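Local coordinates for sulfate transporter sulfate transporter family protein (Wolinella succinogenes, PDB 3OIR), which probably transports sulfate or related anions across the membrane as a SulP-type carrier, of which this chain is the STAS domain, at residues Val54-Met59 / Ile86-Gly91. Residues are numbered along the deposited sequence; the frame is centred on the assembly and turned at random.
Sequences VFILRM and ILLLSG
I86 O accepts the amide of F55 at 2.9 Å and opens a parallel ladder in which strand 86-90 runs beside strand 54-58, the two connected through helix 67-83 as a beta-alpha-beta unit of the STAS domain. L87 points to the face covered by helix 67-83; with CG anti to its backbone N (chi1 174°), its CD1 comes to 4.0 Å from F55 CD2, meeting the ring obliquely, while F76 of the helix packs edge-to-face with that same ring. L88 bonds through both backbone groups, N to F55 O and O to L57 N. Its side chain drops to the other face, where CD1 lies 3.6 Å from V54 CG1 and reaches I56 CG1 more loosely; branched aliphatic groups suit this layer, which helix 118-130 covers. Back on the helix 67-83 side, L89 lies alongside L57, pointing the same way, and in the conformer given the selenium of M59, a selenomethionine, lies 4.0 Å from L89 CD1, with CD2 equally near. S90, a small residue, touches A121 of helix 118-130; in the conformer given, its OG lies 3.4 Å from R58 CG, the aliphatic root of an arginine whose guanidinium bonds to T15 and the carbonyl of D13. S90 N binds L57 O, and S90 O takes M59 N at 2.7 Å in the last, more bent bond (152°). G91 then leaves the strand with positive phi (68°), which glycine tolerates readily. Five main-chain hydrogen bonds fix the parallel register, and largely apolar side chains meet on both faces, whereas in this conformer the buried S90 OG finds no hydrogen-bond partner.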
loop_
_atom_site.group_PDB
_atom_site.type_symbol
_atom_site.label_atom_id
_atom_site.label_comp_id
_atom_site.label_asym_id
_atom_site.label_seq_id
_atom_site.Cartn_x
_atom_site.Cartn_y
_atom_site.Cartn_z
ATOM N N VAL A 54 -3.011 -9.867 3.324
ATOM C CA VAL A 54 -2.240 -8.960 2.455
ATOM C C VAL A 54 -3.019 -7.654 2.373
ATOM O O VAL A 54 -4.254 -7.671 2.242
ATOM C CB VAL A 54 -2.021 -9.542 1.007
ATOM C CG1 VAL A 54 -1.149 -8.599 0.149
ATOM C CG2 VAL A 54 -1.386 -10.939 1.039
ATOM N N PHE A 55 -2.299 -6.529 2.471
ATOM C CA PHE A 55 -2.885 -5.214 2.359
ATOM C C PHE A 55 -2.158 -4.498 1.231
ATOM O O PHE A 55 -0.920 -4.348 1.288
ATOM C CB PHE A 55 -2.722 -4.450 3.692
ATOM C CG PHE A 55 -3.537 -3.188 3.769
ATOM C CD1 PHE A 55 -4.728 -3.171 4.500
ATOM C CD2 PHE A 55 -3.144 -2.039 3.088
ATOM C CE1 PHE A 55 -5.532 -2.031 4.575
ATOM C CE2 PHE A 55 -3.932 -0.860 3.149
ATOM C CZ PHE A 55 -5.130 -0.855 3.903
ATOM N N ILE A 56 -2.894 -4.106 0.182
ATOM C CA ILE A 56 -2.313 -3.395 -0.943
ATOM C C ILE A 56 -2.735 -1.928 -0.855
ATOM O O ILE A 56 -3.943 -1.604 -0.861
ATOM C CB ILE A 56 -2.776 -3.950 -2.321
ATOM C CG1 ILE A 56 -2.522 -5.478 -2.441
ATOM C CG2 ILE A 56 -2.045 -3.150 -3.464
ATOM C CD1 ILE A 56 -2.952 -6.111 -3.803
ATOM N N LEU A 57 -1.734 -1.057 -0.756
ATOM C CA LEU A 57 -1.939 0.364 -0.781
ATOM C C LEU A 57 -1.704 0.837 -2.229
ATOM O O LEU A 57 -0.563 0.774 -2.744
ATOM C CB LEU A 57 -0.920 0.996 0.180
ATOM C CG LEU A 57 -1.116 2.399 0.729
ATOM C CD1 LEU A 57 -2.468 2.573 1.457
ATOM C CD2 LEU A 57 0.075 2.753 1.677
ATOM N N ARG A 58 -2.770 1.302 -2.876
ATOM C CA ARG A 58 -2.723 1.729 -4.252
ATOM C C ARG A 58 -2.291 3.158 -4.292
ATOM O O ARG A 58 -2.968 4.049 -3.722
ATOM C CB ARG A 58 -4.084 1.595 -4.946
ATOM C CG ARG A 58 -4.486 0.113 -5.110
ATOM C CD ARG A 58 -5.588 -0.044 -6.120
ATOM N NE ARG A 58 -5.117 0.298 -7.459
ATOM C CZ ARG A 58 -5.839 0.190 -8.575
ATOM N NH1 ARG A 58 -7.100 -0.264 -8.547
ATOM N NH2 ARG A 58 -5.279 0.529 -9.736
HETATM N N MSE A 59 -1.180 3.395 -4.965
HETATM C CA MSE A 59 -0.549 4.717 -4.922
HETATM C C MSE A 59 -0.351 5.258 -6.316
HETATM O O MSE A 59 0.556 6.061 -6.542
HETATM C CB MSE A 59 0.798 4.661 -4.178
HETATM C CG MSE A 59 0.773 3.872 -2.860
HETATM SE SE MSE A 59 2.459 4.037 -1.880
HETATM C CE MSE A 59 2.236 5.853 -1.102
ATOM N N ILE A 86 0.925 -8.641 5.451
ATOM C CA ILE A 86 1.947 -8.218 4.494
ATOM C C ILE A 86 1.479 -6.986 3.709
ATOM O O ILE A 86 0.452 -7.023 3.036
ATOM C CB ILE A 86 2.312 -9.364 3.520
ATOM C CG1 ILE A 86 2.880 -10.574 4.296
ATOM C CG2 ILE A 86 3.280 -8.835 2.422
ATOM C CD1 ILE A 86 2.839 -11.932 3.517
ATOM N N LEU A 87 2.234 -5.901 3.801
ATOM C CA LEU A 87 1.944 -4.683 3.056
ATOM C C LEU A 87 2.640 -4.708 1.699
ATOM O O LEU A 87 3.838 -4.973 1.631
ATOM C CB LEU A 87 2.416 -3.445 3.851
ATOM C CG LEU A 87 2.336 -2.059 3.183
ATOM C CD1 LEU A 87 0.882 -1.699 2.856
ATOM C CD2 LEU A 87 2.967 -1.004 4.137
ATOM N N LEU A 88 1.866 -4.425 0.641
ATOM C CA LEU A 88 2.374 -4.205 -0.695
ATOM C C LEU A 88 2.027 -2.775 -1.128
ATOM O O LEU A 88 0.973 -2.259 -0.765
ATOM C CB LEU A 88 1.758 -5.197 -1.687
ATOM C CG LEU A 88 1.824 -6.711 -1.342
ATOM C CD1 LEU A 88 1.099 -7.518 -2.408
ATOM C CD2 LEU A 88 3.273 -7.173 -1.162
ATOM N N LEU A 89 2.910 -2.138 -1.892
ATOM C CA LEU A 89 2.567 -0.857 -2.530
ATOM C C LEU A 89 2.373 -1.108 -3.999
ATOM O O LEU A 89 3.161 -1.821 -4.607
ATOM C CB LEU A 89 3.691 0.163 -2.363
ATOM C CG LEU A 89 4.270 0.304 -0.964
ATOM C CD1 LEU A 89 5.288 1.418 -1.002
ATOM C CD2 LEU A 89 3.168 0.587 0.068
ATOM N N SER A 90 1.321 -0.550 -4.582
ATOM C CA SER A 90 1.121 -0.691 -6.023
ATOM C C SER A 90 0.989 0.671 -6.676
ATOM O O SER A 90 0.635 1.642 -6.002
ATOM C CB SER A 90 -0.110 -1.529 -6.306
ATOM O OG SER A 90 -1.288 -0.847 -5.927
ATOM N N GLY A 91 1.251 0.728 -7.982
ATOM C CA GLY A 91 1.150 1.987 -8.746
ATOM C C GLY A 91 2.207 3.009 -8.351
ATOM O O GLY A 91 1.996 4.204 -8.492
#